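Local structure of putative 2-dehydro-3-deoxygalactonokinase (Sinorhizobium meliloti, 3T69) at residues G246-G251 / T272-A277; W155-L158 / V163-F166. The protein probably phosphorylates 2-dehydro-3-deoxy-D-galactonate with ATP, a step in the breakdown of galactose through the DeLey-Doudoroff pathway. One frame throughout, in Å; residues are numbered along the deposited sequence.

In the fold
Interaction 2 comes first along the chain. It pairs strands 153-159 and 162-169, a hairpin in a mixed sheet. Interaction 1 follows and joins helix 233-252 to helix 268-280. Strand 261-264 comes between those helices in sequence and belongs to the same sheet as the hairpin. The centres of the two contacts lie about 18 Å apart. They meet directly at one point, where Glu248 OE2 of interaction 1 and Trp155 NE1 of interaction 2 form a probable hydrogen bond. This contact probably links the hairpin to the neighbouring helix pair. All four segments fall within the sugar-acid kinase family region, a family assigned to the ASKHA class of nucleotide-binding folds.

Interaction 1 of 2, residues G246-G251 / T272-A277; sequences GLEIAG and TLYRTA
The Glu248 carboxylate lies against the edge of the Tyr274 ring, on its CE1 side. Glu248 CD sits in the plane of the ring, and Glu248 OE2 is 3.6 Å from Tyr274 CE1. The two side chains cross at about a right angle. Carboxylate and ring planes are turned 52° apart. Tyr274 OH donates a hydrogen bond to Glu248 OE1, at 3.0 Å. The hydroxyl comes to the syn side of that oxygen, 32° out of the carboxylate plane. Glu248 gets there as an extended arm: CG is anti to the backbone N (chi1 -178°) and the chain stays straight beyond it. This is a buried helix-helix contact in a kinase family assigned to the ASKHA class, between helix 233-252 and helix 268-280, which flank strand 261-264 in sequence. The carboxylate has further partners. Glu248 OE1 and Tyr274 OH both hydrogen-bond with Thr171 OG1, while Glu248 OE2 hydrogen-bonds with Trp155 NE1 and Ser153 OG. With an alanine in place of Glu248 the carboxylate is gone, and Trp155 NE1 and Tyr274 OH would probably lose this buried acceptor, the hydroxyl keeping Thr171 OG1 as a neighbour. A second, looser contact is made by Ile249, whose CD1 methyl lies 4.2 Å from the backbone oxygen Ala277 O. The CB of Ala277 is directed toward helix 233-252; the residue packs there on Ile245, and on Phe201 of helix 199-210.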
# COMPACT_ATOMS: atom_id res chain seq x y z
N GLY B 246 -7.50 5.96 8.72
CA GLY B 246 -8.00 7.31 8.52
C GLY B 246 -8.40 7.49 7.09
O GLY B 246 -9.39 8.17 6.77
N LEU B 247 -7.66 6.83 6.21
CA LEU B 247 -7.88 6.96 4.75
C LEU B 247 -9.16 6.30 4.31
O LEU B 247 -10.00 6.93 3.61
CB LEU B 247 -6.67 6.41 3.98
CG LEU B 247 -6.69 6.33 2.48
CD1 LEU B 247 -6.88 7.67 1.85
CD2 LEU B 247 -5.37 5.83 2.11
N GLU B 248 -9.35 5.06 4.74
CA GLU B 248 -10.67 4.41 4.62
C GLU B 248 -11.86 5.31 4.97
O GLU B 248 -12.86 5.37 4.25
CB GLU B 248 -10.76 3.24 5.55
CG GLU B 248 -12.11 2.54 5.40
CD GLU B 248 -12.12 1.17 6.03
OE1 GLU B 248 -11.02 0.55 6.14
OE2 GLU B 248 -13.24 0.72 6.42
N ILE B 249 -11.76 6.03 6.09
CA ILE B 249 -12.95 6.71 6.54
C ILE B 249 -13.21 7.91 5.70
O ILE B 249 -14.36 8.17 5.30
CB ILE B 249 -12.87 7.08 7.99
CG1 ILE B 249 -12.86 5.81 8.84
CG2 ILE B 249 -14.02 8.04 8.35
CD1 ILE B 249 -12.29 6.10 10.20
N ALA B 250 -12.13 8.65 5.44
CA ALA B 250 -12.18 9.70 4.42
C ALA B 250 -12.95 9.24 3.23
O ALA B 250 -13.85 9.91 2.80
CB ALA B 250 -10.77 10.08 3.99
N GLY B 251 -12.60 8.06 2.70
CA GLY B 251 -13.24 7.54 1.51
C GLY B 251 -14.68 7.13 1.74
O GLY B 251 -15.59 7.50 0.96
N THR B 272 -12.66 -3.26 18.19
CA THR B 272 -12.32 -2.19 19.14
C THR B 272 -11.65 -1.05 18.35
O THR B 272 -12.22 0.07 18.22
CB THR B 272 -11.45 -2.71 20.34
OG1 THR B 272 -12.22 -3.60 21.16
CG2 THR B 272 -10.95 -1.57 21.21
N LEU B 273 -10.48 -1.36 17.79
CA LEU B 273 -9.76 -0.47 16.87
C LEU B 273 -10.64 0.41 15.95
O LEU B 273 -10.44 1.62 15.88
CB LEU B 273 -8.79 -1.28 16.04
CG LEU B 273 -7.48 -0.61 15.63
CD1 LEU B 273 -6.74 -0.01 16.84
CD2 LEU B 273 -6.58 -1.64 14.93
N TYR B 274 -11.62 -0.17 15.28
CA TYR B 274 -12.50 0.63 14.45
C TYR B 274 -13.51 1.53 15.16
O TYR B 274 -13.85 2.61 14.64
CB TYR B 274 -13.22 -0.22 13.40
CG TYR B 274 -12.44 -0.45 12.11
CD1 TYR B 274 -12.79 0.20 10.93
CD2 TYR B 274 -11.36 -1.32 12.08
CE1 TYR B 274 -12.08 -0.01 9.72
CE2 TYR B 274 -10.66 -1.54 10.88
CZ TYR B 274 -11.02 -0.87 9.72
OH TYR B 274 -10.32 -1.11 8.56
N ARG B 275 -14.00 1.11 16.33
CA ARG B 275 -15.03 1.92 17.03
C ARG B 275 -14.26 3.11 17.53
O ARG B 275 -14.73 4.27 17.46
CB ARG B 275 -15.67 1.14 18.23
N THR B 276 -13.06 2.80 18.01
CA THR B 276 -12.14 3.80 18.51
C THR B 276 -11.87 4.82 17.40
O THR B 276 -12.05 6.04 17.58
CB THR B 276 -10.85 3.11 18.93
OG1 THR B 276 -11.16 2.14 19.92
CG2 THR B 276 -9.84 4.08 19.47
N ALA B 277 -11.51 4.29 16.24
CA ALA B 277 -11.18 5.12 15.13
C ALA B 277 -12.42 5.88 14.64
O ALA B 277 -12.33 7.06 14.30
CB ALA B 277 -10.52 4.28 14.03

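Interaction 2 of 2, residues W155-L158 / V163-F166; sequences WVRL and VEGF
Glu164 N donates to Arg157 O at 2.8 Å, and the bond is nearly straight, 171° at the hydrogen. The donor sits almost in line with the carbonyl. This bond belongs to the antiparallel hairpin of strands 153-159 and 162-169, part of a mixed sheet. A second backbone bond runs back the other way, from Arg157 N to Gly165 O, at 3.1 Å. Arg157 thus stands opposite two residues, Glu164 and Gly165, a classic beta bulge. Glu164 has the helical backbone angles expected at its first position. The flanking non-hydrogen-bonded pairs are Val156 with Phe166 and Leu158 with Val163.

All four of these side chains start from one face of the sheet, where Val156 and Leu158 also meet Leu132 of helix 128-139. Val156 spans two partners. Its CG1, anti to the backbone N (chi1 -171°), reaches Val163 CG1 at 3.6 Å, while its CG2 lies 4.0 Å from Phe166 CB. Val156 and Phe166 run side by side, pointing the same way. Leu158 brings CD1 to 4.1 Å from Val163 N.

Arg157 leaves from the other face. Its chain bends at chi3, which brings the guanidinium back over the bulge. The group lies with one face over Glu164 CB and Gly165 N. Guanidinium and carboxylate planes are 63° apart, and the opposite charges probably attract only weakly, beyond salt-bridge range. Glu164 instead makes its salt bridge with Arg162, through OE2 to NH1. Glu164 OE1 lies 4.2 Å from Arg157 NH2, well out of the guanidinium plane, with no N-H aimed at it.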
# COMPACT_ATOMS: atom_id res chain seq x y z
N TRP B 155 -17.99 -1.28 3.15
CA TRP B 155 -18.95 -0.24 3.58
C TRP B 155 -20.24 -0.36 2.77
O TRP B 155 -20.23 -0.18 1.56
CB TRP B 155 -18.35 1.17 3.46
CG TRP B 155 -17.37 1.49 4.63
CD1 TRP B 155 -16.16 0.88 4.89
CD2 TRP B 155 -17.53 2.48 5.65
NE1 TRP B 155 -15.57 1.41 5.99
CE2 TRP B 155 -16.39 2.40 6.48
CE3 TRP B 155 -18.53 3.40 5.95
CZ2 TRP B 155 -16.23 3.23 7.61
CZ3 TRP B 155 -18.38 4.22 7.05
CH2 TRP B 155 -17.22 4.14 7.87
N VAL B 156 -21.34 -0.69 3.44
CA VAL B 156 -22.57 -1.14 2.75
C VAL B 156 -23.82 -0.25 3.00
O VAL B 156 -24.16 0.04 4.14
CB VAL B 156 -22.86 -2.59 3.16
CG1 VAL B 156 -23.98 -3.20 2.32
CG2 VAL B 156 -21.61 -3.41 3.07
N ARG B 157 -24.48 0.20 1.94
CA ARG B 157 -25.73 0.90 2.11
C ARG B 157 -26.84 -0.16 2.11
O ARG B 157 -27.18 -0.74 1.06
CB ARG B 157 -25.98 1.98 1.01
CG ARG B 157 -24.72 2.58 0.28
CD ARG B 157 -24.94 3.85 -0.63
NE ARG B 157 -26.28 4.01 -1.25
CZ ARG B 157 -26.60 3.78 -2.53
NH1 ARG B 157 -25.68 3.33 -3.40
NH2 ARG B 157 -27.86 3.98 -2.96
N LEU B 158 -27.42 -0.38 3.30
CA LEU B 158 -28.49 -1.37 3.55
C LEU B 158 -29.88 -0.71 3.73
O LEU B 158 -30.00 0.28 4.43
CB LEU B 158 -28.13 -2.18 4.79
CG LEU B 158 -29.03 -3.33 5.20
CD1 LEU B 158 -29.38 -4.25 3.98
CD2 LEU B 158 -28.37 -4.12 6.31
N VAL B 163 -29.29 -4.77 -0.04
CA VAL B 163 -28.03 -4.08 -0.31
C VAL B 163 -28.16 -3.19 -1.55
O VAL B 163 -28.40 -3.70 -2.64
CB VAL B 163 -26.89 -5.05 -0.53
CG1 VAL B 163 -25.63 -4.29 -0.70
CG2 VAL B 163 -26.77 -5.96 0.65
N GLU B 164 -28.02 -1.88 -1.37
CA GLU B 164 -28.20 -0.92 -2.46
C GLU B 164 -26.92 -0.76 -3.26
O GLU B 164 -26.95 -0.55 -4.48
CB GLU B 164 -28.67 0.45 -1.93
CG GLU B 164 -30.16 0.56 -1.58
CD GLU B 164 -31.05 0.38 -2.81
OE1 GLU B 164 -30.78 1.08 -3.83
OE2 GLU B 164 -32.00 -0.46 -2.78
N GLY B 165 -25.80 -0.87 -2.55
CA GLY B 165 -24.46 -0.69 -3.10
C GLY B 165 -23.46 -0.90 -1.99
O GLY B 165 -23.84 -1.02 -0.79
N PHE B 166 -22.19 -0.96 -2.36
CA PHE B 166 -21.13 -1.02 -1.38
C PHE B 166 -19.74 -0.66 -1.91
O PHE B 166 -19.55 -0.51 -3.12
CB PHE B 166 -21.12 -2.40 -0.78
CG PHE B 166 -20.81 -3.48 -1.75
CD1 PHE B 166 -21.80 -3.99 -2.59
CD2 PHE B 166 -19.53 -4.04 -1.78
CE1 PHE B 166 -21.52 -5.05 -3.47
CE2 PHE B 166 -19.23 -5.09 -2.66
CZ PHE B 166 -20.22 -5.60 -3.51